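Local structure of exocyst complex component EXO70 (Saccharomyces cerevisiae, 2B1E) at residues K410-L421 with L448-D459. The protein helps assemble the exocyst, the complex that tethers secretory vesicles to sites of exocytosis, and binds phosphatidylinositol 4,5-bisphosphate and small GTPases. Residues are numbered along the deposited sequence; the frame is centred on the assembly and turned at random.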
ATOM      1  N   LYS A 410     -27.286  -4.992  29.350  1.00 12.29           N
ATOM      2  CA  LYS A 410     -25.871  -4.645  29.354  1.00 13.78           C
ATOM      3  C   LYS A 410     -24.936  -5.772  29.767  1.00 13.69           C
ATOM      4  O   LYS A 410     -23.840  -5.901  29.221  1.00 13.71           O
ATOM      5  CB  LYS A 410     -25.646  -3.394  30.213  1.00 13.79           C
ATOM      6  CG  LYS A 410     -26.373  -2.175  29.645  1.00 15.20           C
ATOM      7  CD  LYS A 410     -25.986  -0.864  30.316  1.00 16.21           C
ATOM      8  CE  LYS A 410     -26.597  -0.748  31.698  1.00 14.93           C
ATOM      9  NZ  LYS A 410     -28.063  -0.935  31.636  1.00 17.04           N
ATOM     10  N   GLN A 411     -25.366  -6.605  30.707  1.00 13.04           N
ATOM     11  CA  GLN A 411     -24.511  -7.697  31.151  1.00 12.76           C
ATOM     12  C   GLN A 411     -24.196  -8.653  30.005  1.00 11.27           C
ATOM     13  O   GLN A 411     -23.031  -8.960  29.759  1.00  6.10           O
ATOM     14  CB  GLN A 411     -25.162  -8.461  32.315  1.00 12.94           C
ATOM     15  CG  GLN A 411     -24.301  -9.629  32.823  1.00 12.31           C
ATOM     16  CD  GLN A 411     -24.828 -10.212  34.121  1.00 13.78           C
ATOM     17  OE1 GLN A 411     -25.998 -10.587  34.219  1.00 15.48           O
ATOM     18  NE2 GLN A 411     -23.968 -10.291  35.123  1.00 10.81           N
ATOM     19  N   ARG A 412     -25.233  -9.105  29.299  1.00  8.60           N
ATOM     20  CA  ARG A 412     -25.058 -10.027  28.174  1.00  9.58           C
ATOM     21  C   ARG A 412     -24.348  -9.392  26.980  1.00 10.01           C
ATOM     22  O   ARG A 412     -23.481 -10.019  26.365  1.00 10.16           O
ATOM     23  CB  ARG A 412     -26.412 -10.583  27.709  1.00 11.52           C
ATOM     24  CG  ARG A 412     -26.271 -11.490  26.491  1.00 12.97           C
ATOM     25  CD  ARG A 412     -27.579 -12.064  25.956  1.00 11.55           C
ATOM     26  NE  ARG A 412     -27.293 -12.899  24.787  1.00 13.78           N
ATOM     27  CZ  ARG A 412     -28.202 -13.557  24.074  1.00 15.59           C
ATOM     28  NH1 ARG A 412     -29.489 -13.490  24.396  1.00 13.93           N
ATOM     29  NH2 ARG A 412     -27.820 -14.284  23.035  1.00 15.51           N
ATOM     30  N   ILE A 413     -24.736  -8.164  26.633  1.00  8.21           N
ATOM     31  CA  ILE A 413     -24.108  -7.472  25.520  1.00 10.50           C
ATOM     32  C   ILE A 413     -22.638  -7.232  25.867  1.00 10.91           C
ATOM     33  O   ILE A 413     -21.751  -7.406  25.022  1.00 11.41           O
ATOM     34  CB  ILE A 413     -24.823  -6.130  25.221  1.00 10.83           C
ATOM     35  CG1 ILE A 413     -26.223  -6.409  24.662  1.00 12.30           C
ATOM     36  CG2 ILE A 413     -23.987  -5.299  24.243  1.00 12.08           C
ATOM     37  CD1 ILE A 413     -27.178  -5.184  24.668  1.00 13.69           C
ATOM     38  N   GLY A 414     -22.374  -6.863  27.117  1.00 10.21           N
ATOM     39  CA  GLY A 414     -20.995  -6.644  27.526  1.00 11.37           C
ATOM     40  C   GLY A 414     -20.162  -7.904  27.342  1.00 11.36           C
ATOM     41  O   GLY A 414     -19.035  -7.863  26.839  1.00 11.90           O
ATOM     42  N   PHE A 415     -20.727  -9.035  27.751  1.00 11.31           N
ATOM     43  CA  PHE A 415     -20.057 -10.331  27.638  1.00  9.36           C
ATOM     44  C   PHE A 415     -19.814 -10.669  26.164  1.00  8.78           C
ATOM     45  O   PHE A 415     -18.710 -11.060  25.769  1.00 13.09           O
ATOM     46  CB  PHE A 415     -20.927 -11.409  28.295  1.00  8.57           C
ATOM     47  CG  PHE A 415     -20.375 -12.806  28.158  1.00 10.85           C
ATOM     48  CD1 PHE A 415     -19.271 -13.209  28.908  1.00 11.25           C
ATOM     49  CD2 PHE A 415     -20.952 -13.712  27.272  1.00  8.17           C
ATOM     50  CE1 PHE A 415     -18.744 -14.503  28.777  1.00 11.14           C
ATOM     51  CE2 PHE A 415     -20.435 -15.013  27.133  1.00 13.36           C
ATOM     52  CZ  PHE A 415     -19.327 -15.406  27.889  1.00 10.23           C
ATOM     53  N   PHE A 416     -20.858 -10.533  25.352  1.00  9.20           N
ATOM     54  CA  PHE A 416     -20.767 -10.807  23.919  1.00 11.34           C
ATOM     55  C   PHE A 416     -19.630 -10.010  23.264  1.00 11.69           C
ATOM     56  O   PHE A 416     -18.788 -10.581  22.564  1.00 14.67           O
ATOM     57  CB  PHE A 416     -22.127 -10.499  23.267  1.00 11.72           C
ATOM     58  CG  PHE A 416     -22.141 -10.584  21.761  1.00 11.27           C
ATOM     59  CD1 PHE A 416     -21.705 -11.737  21.097  1.00  8.16           C
ATOM     60  CD2 PHE A 416     -22.630  -9.522  21.011  1.00  9.77           C
ATOM     61  CE1 PHE A 416     -21.760 -11.824  19.705  1.00  7.61           C
ATOM     62  CE2 PHE A 416     -22.695  -9.592  19.611  1.00 10.47           C
ATOM     63  CZ  PHE A 416     -22.259 -10.745  18.954  1.00 12.26           C
ATOM     64  N   ILE A 417     -19.570  -8.702  23.507  1.00 11.51           N
ATOM     65  CA  ILE A 417     -18.514  -7.893  22.901  1.00 11.75           C
ATOM     66  C   ILE A 417     -17.127  -8.330  23.394  1.00 12.12           C
ATOM     67  O   ILE A 417     -16.177  -8.429  22.607  1.00 13.33           O
ATOM     68  CB  ILE A 417     -18.705  -6.380  23.198  1.00 12.17           C
ATOM     69  CG1 ILE A 417     -20.089  -5.918  22.723  1.00 14.29           C
ATOM     70  CG2 ILE A 417     -17.622  -5.564  22.478  1.00 10.57           C
ATOM     71  CD1 ILE A 417     -20.376  -6.217  21.233  1.00 10.80           C
ATOM     72  N   LEU A 418     -17.005  -8.601  24.688  1.00 12.27           N
ATOM     73  CA  LEU A 418     -15.718  -9.025  25.225  1.00 13.19           C
ATOM     74  C   LEU A 418     -15.271 -10.370  24.656  1.00 14.25           C
ATOM     75  O   LEU A 418     -14.080 -10.577  24.424  1.00 13.11           O
ATOM     76  CB  LEU A 418     -15.761  -9.069  26.752  1.00 13.45           C
ATOM     77  CG  LEU A 418     -15.763  -7.688  27.419  1.00 13.14           C
ATOM     78  CD1 LEU A 418     -16.152  -7.838  28.863  1.00 12.40           C
ATOM     79  CD2 LEU A 418     -14.407  -7.026  27.299  1.00 12.37           C
ATOM     80  N   MET A 419     -16.203 -11.286  24.404  1.00 13.62           N
ATOM     81  CA  MET A 419     -15.788 -12.573  23.855  1.00 14.72           C
ATOM     82  C   MET A 419     -15.181 -12.361  22.475  1.00 17.12           C
ATOM     83  O   MET A 419     -14.236 -13.054  22.084  1.00 16.58           O
ATOM     84  CB  MET A 419     -16.960 -13.566  23.770  1.00 14.92           C
ATOM     85  CG  MET A 419     -17.351 -14.210  25.112  1.00 15.19           C
ATOM     86  SD  MET A 419     -16.021 -15.168  25.930  1.00 13.92           S
ATOM     87  CE  MET A 419     -15.978 -16.608  24.874  1.00 18.51           C
ATOM     88  N   ASN A 420     -15.716 -11.398  21.735  1.00 15.72           N
ATOM     89  CA  ASN A 420     -15.192 -11.116  20.417  1.00 16.33           C
ATOM     90  C   ASN A 420     -13.866 -10.363  20.536  1.00 16.81           C
ATOM     91  O   ASN A 420     -12.900 -10.688  19.847  1.00 16.94           O
ATOM     92  CB  ASN A 420     -16.212 -10.316  19.592  1.00 16.63           C
ATOM     93  CG  ASN A 420     -17.378 -11.179  19.112  1.00 15.22           C
ATOM     94  OD1 ASN A 420     -18.323 -11.456  19.857  1.00 18.34           O
ATOM     95  ND2 ASN A 420     -17.305 -11.616  17.869  1.00  8.11           N
ATOM     96  N   LEU A 421     -13.810  -9.366  21.414  1.00 17.56           N
ATOM     97  CA  LEU A 421     -12.572  -8.617  21.588  1.00 18.75           C
ATOM     98  C   LEU A 421     -11.442  -9.530  22.063  1.00 19.36           C
ATOM     99  O   LEU A 421     -10.271  -9.207  21.885  1.00 19.11           O
ATOM    100  CB  LEU A 421     -12.763  -7.472  22.583  1.00 16.75           C
ATOM    101  CG  LEU A 421     -13.563  -6.262  22.089  1.00 19.75           C
ATOM    102  CD1 LEU A 421     -13.791  -5.302  23.264  1.00 18.71           C
ATOM    103  CD2 LEU A 421     -12.816  -5.561  20.952  1.00 16.76           C
ATOM    104  N   LEU A 448     -11.389   0.267  25.055  1.00 19.44           N
ATOM    105  CA  LEU A 448     -12.527  -0.451  24.481  1.00 20.15           C
ATOM    106  C   LEU A 448     -12.993  -1.554  25.429  1.00 19.43           C
ATOM    107  O   LEU A 448     -14.186  -1.683  25.707  1.00 18.37           O
ATOM    108  CB  LEU A 448     -12.150  -1.100  23.147  1.00 21.00           C
ATOM    109  CG  LEU A 448     -12.905  -0.698  21.876  1.00 24.63           C
ATOM    110  CD1 LEU A 448     -12.729  -1.804  20.845  1.00 21.86           C
ATOM    111  CD2 LEU A 448     -14.386  -0.474  22.155  1.00 22.01           C
ATOM    112  N   LYS A 449     -12.044  -2.350  25.920  1.00 19.33           N
ATOM    113  CA  LYS A 449     -12.367  -3.451  26.814  1.00 18.48           C
ATOM    114  C   LYS A 449     -12.968  -2.984  28.132  1.00 18.45           C
ATOM    115  O   LYS A 449     -13.876  -3.619  28.662  1.00 16.61           O
ATOM    116  CB  LYS A 449     -11.124  -4.299  27.088  1.00 21.68           C
ATOM    117  CG  LYS A 449     -10.473  -4.854  25.822  1.00 25.90           C
ATOM    118  CD  LYS A 449      -9.395  -5.893  26.130  1.00 27.64           C
ATOM    119  CE  LYS A 449      -8.359  -5.366  27.099  1.00 28.96           C
ATOM    120  NZ  LYS A 449      -7.291  -6.369  27.377  1.00 31.11           N
ATOM    121  N   LYS A 450     -12.470  -1.874  28.666  1.00 17.88           N
ATOM    122  CA  LYS A 450     -13.005  -1.371  29.922  1.00 20.04           C
ATOM    123  C   LYS A 450     -14.459  -0.948  29.765  1.00 17.76           C
ATOM    124  O   LYS A 450     -15.253  -1.086  30.697  1.00 16.86           O
ATOM    125  CB  LYS A 450     -12.149  -0.207  30.434  1.00 23.35           C
ATOM    126  CG  LYS A 450     -10.777  -0.674  30.899  1.00 28.03           C
ATOM    127  CD  LYS A 450      -9.844   0.479  31.237  1.00 30.93           C
ATOM    128  CE  LYS A 450      -8.451  -0.059  31.539  1.00 32.40           C
ATOM    129  NZ  LYS A 450      -7.464   1.029  31.734  1.00 35.18           N
ATOM    130  N   ARG A 451     -14.810  -0.433  28.591  1.00 16.96           N
ATOM    131  CA  ARG A 451     -16.188  -0.008  28.336  1.00 16.12           C
ATOM    132  C   ARG A 451     -17.126  -1.192  28.517  1.00 14.64           C
ATOM    133  O   ARG A 451     -18.134  -1.089  29.215  1.00 16.39           O
ATOM    134  CB  ARG A 451     -16.339   0.537  26.908  1.00 16.57           C
ATOM    135  CG  ARG A 451     -17.772   0.917  26.525  1.00 17.46           C
ATOM    136  CD  ARG A 451     -17.944   1.001  25.002  1.00 18.10           C
ATOM    137  NE  ARG A 451     -17.129   2.061  24.405  1.00 18.58           N
ATOM    138  CZ  ARG A 451     -16.987   2.245  23.097  1.00 20.36           C
ATOM    139  NH1 ARG A 451     -17.602   1.435  22.242  1.00 17.08           N
ATOM    140  NH2 ARG A 451     -16.244   3.249  22.638  1.00 19.50           N
ATOM    141  N   TYR A 452     -16.783  -2.325  27.902  1.00 12.33           N
ATOM    142  CA  TYR A 452     -17.628  -3.505  27.992  1.00 12.14           C
ATOM    143  C   TYR A 452     -17.472  -4.268  29.301  1.00 13.45           C
ATOM    144  O   TYR A 452     -18.359  -5.032  29.691  1.00 14.18           O
ATOM    145  CB  TYR A 452     -17.420  -4.381  26.741  1.00 12.14           C
ATOM    146  CG  TYR A 452     -17.896  -3.632  25.515  1.00 12.17           C
ATOM    147  CD1 TYR A 452     -19.254  -3.354  25.337  1.00 14.13           C
ATOM    148  CD2 TYR A 452     -16.991  -3.058  24.620  1.00 11.71           C
ATOM    149  CE1 TYR A 452     -19.696  -2.514  24.319  1.00 13.18           C
ATOM    150  CE2 TYR A 452     -17.428  -2.217  23.590  1.00 10.92           C
ATOM    151  CZ  TYR A 452     -18.780  -1.945  23.449  1.00 12.63           C
ATOM    152  OH  TYR A 452     -19.219  -1.079  22.461  1.00 12.19           O
ATOM    153  N   ILE A 453     -16.356  -4.055  29.994  1.00 12.72           N
ATOM    154  CA  ILE A 453     -16.186  -4.667  31.307  1.00 12.08           C
ATOM    155  C   ILE A 453     -17.212  -3.887  32.125  1.00 11.77           C
ATOM    156  O   ILE A 453     -17.964  -4.447  32.918  1.00 12.63           O
ATOM    157  CB  ILE A 453     -14.780  -4.401  31.895  1.00 12.82           C
ATOM    158  CG1 ILE A 453     -13.747  -5.312  31.221  1.00 14.93           C
ATOM    159  CG2 ILE A 453     -14.800  -4.600  33.412  1.00 15.10           C
ATOM    160  CD1 ILE A 453     -12.291  -4.820  31.370  1.00 13.54           C
ATOM    161  N   SER A 454     -17.247  -2.576  31.895  1.00 13.21           N
ATOM    162  CA  SER A 454     -18.183  -1.706  32.596  1.00 11.89           C
ATOM    163  C   SER A 454     -19.637  -2.128  32.319  1.00 11.41           C
ATOM    164  O   SER A 454     -20.480  -2.080  33.216  1.00 11.20           O
ATOM    165  CB  SER A 454     -17.947  -0.244  32.190  1.00 14.34           C
ATOM    166  OG  SER A 454     -18.480   0.626  33.174  1.00 17.67           O
ATOM    167  N   TYR A 455     -19.935  -2.537  31.087  1.00 11.26           N
ATOM    168  CA  TYR A 455     -21.287  -3.012  30.765  1.00 11.45           C
ATOM    169  C   TYR A 455     -21.637  -4.186  31.696  1.00 10.36           C
ATOM    170  O   TYR A 455     -22.740  -4.254  32.230  1.00 10.07           O
ATOM    171  CB  TYR A 455     -21.374  -3.504  29.310  1.00 10.23           C
ATOM    172  CG  TYR A 455     -21.814  -2.463  28.296  1.00 12.51           C
ATOM    173  CD1 TYR A 455     -21.161  -1.241  28.200  1.00 12.60           C
ATOM    174  CD2 TYR A 455     -22.855  -2.724  27.401  1.00 12.34           C
ATOM    175  CE1 TYR A 455     -21.519  -0.305  27.254  1.00 11.20           C
ATOM    176  CE2 TYR A 455     -23.224  -1.780  26.431  1.00 13.29           C
ATOM    177  CZ  TYR A 455     -22.548  -0.572  26.372  1.00 14.85           C
ATOM    178  OH  TYR A 455     -22.898   0.393  25.449  1.00 14.62           O
ATOM    179  N   MET A 456     -20.692  -5.104  31.890  1.00 10.99           N
ATOM    180  CA  MET A 456     -20.926  -6.275  32.744  1.00 12.87           C
ATOM    181  C   MET A 456     -21.031  -5.957  34.234  1.00 11.11           C
ATOM    182  O   MET A 456     -21.689  -6.676  34.978  1.00 13.09           O
ATOM    183  CB  MET A 456     -19.820  -7.336  32.543  1.00 10.45           C
ATOM    184  CG  MET A 456     -19.837  -8.037  31.178  1.00 10.86           C
ATOM    185  SD  MET A 456     -18.787  -9.534  31.089  1.00  7.44           S
ATOM    186  CE  MET A 456     -17.229  -8.849  31.500  1.00 18.84           C
ATOM    187  N   VAL A 457     -20.374  -4.892  34.671  1.00 14.00           N
ATOM    188  CA  VAL A 457     -20.403  -4.499  36.081  1.00 14.59           C
ATOM    189  C   VAL A 457     -21.595  -3.589  36.401  1.00 16.60           C
ATOM    190  O   VAL A 457     -22.006  -3.478  37.562  1.00 15.79           O
ATOM    191  CB  VAL A 457     -19.079  -3.765  36.462  1.00 15.56           C
ATOM    192  CG1 VAL A 457     -19.147  -3.221  37.879  1.00 19.27           C
ATOM    193  CG2 VAL A 457     -17.905  -4.723  36.343  1.00 17.65           C
ATOM    194  N   SER A 458     -22.165  -2.968  35.367  1.00 16.63           N
ATOM    195  CA  SER A 458     -23.267  -2.026  35.541  1.00 16.54           C
ATOM    196  C   SER A 458     -24.465  -2.481  36.358  1.00 15.38           C
ATOM    197  O   SER A 458     -24.963  -1.728  37.194  1.00 10.20           O
ATOM    198  CB  SER A 458     -23.765  -1.524  34.187  1.00 19.12           C
ATOM    199  OG  SER A 458     -24.737  -0.505  34.389  1.00 18.20           O
ATOM    200  N   ASP A 459     -24.942  -3.697  36.110  1.00 13.58           N
ATOM    201  CA  ASP A 459     -26.091  -4.215  36.841  1.00 13.54           C
ATOM    202  C   ASP A 459     -25.770  -4.343  38.327  1.00 12.82           C
ATOM    203  O   ASP A 459     -26.644  -4.187  39.182  1.00  9.73           O
ATOM    204  CB  ASP A 459     -26.527  -5.565  36.256  1.00 13.39           C
ATOM    205  CG  ASP A 459     -27.194  -5.427  34.874  1.00 17.69           C
ATOM    206  OD1 ASP A 459     -27.079  -4.352  34.238  1.00 15.07           O
ATOM    207  OD2 ASP A 459     -27.826  -6.406  34.412  1.00 14.69           O
TER
HETATM  208  O   HOH W   1     -28.606  -3.968  31.879  1.00 15.32           O
HETATM  209  O   HOH W   2     -27.528  -1.600  34.646  1.00 26.23           O
HETATM  210  O   HOH W   3     -28.205  -6.863  31.794  1.00 18.32           O
HETATM  211  O   HOH W   4     -21.337  -9.362  35.714  1.00 20.42           O
HETATM  212  O   HOH W   5     -28.502  -8.884  35.126  1.00 33.84           O
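Gly414 lies against Tyr452 and Tyr455 where helices 410-421 and 448-459 run nearly antiparallel, at 152°, with their axes only 7.1 Å apart. Glycine permits this closeness: with no side chain, it lets Tyr455 CB come within 3.6 Å of Gly414 CA and leaves room for the carbonyl of Tyr452. From this point Tyr452, Leu418 and Met456 each enter the opposite helix as knobs into holes. The Tyr452 ring lies between Arg451 CG on one face and Ile417 CG2 on the other, the latter a CH-pi contact 3.5 Å from the ring centroid. With chi1 at -56°, Ile417 CG1 stands beside the backbone N and CG2 opposite it, which brings CG2 over the ring. Such antiparallel packing of long helices close in sequence recurs along the elongated, all-helical rod of Exo70; here it joins helices 410-429 and 440-473 in the C-terminal region. Arg451 NH1 donates to Tyr452 OH (3.0 Å), the hydroxyl lying in the guanidinium plane and also bonding Glu384 of helix 364-391. Were Tyr452 an alanine, Ile417 CG2 would probably lose the ring face it rests on, and Arg451 and Glu384 the hydroxyl they share. Toward Asp459 the packing gives way to water: two molecules bridge Lys410 NZ and Asp459 OD1, which stand 4.4 Å apart, one of them bound weakly by the lysine and also held by Ser458 OG, while Lys410 NZ also bonds the carbonyls of Ser404 and Asn407. Another water spans Gln411 NE2 and Met456 O, and that amide nitrogen also bonds Thr504.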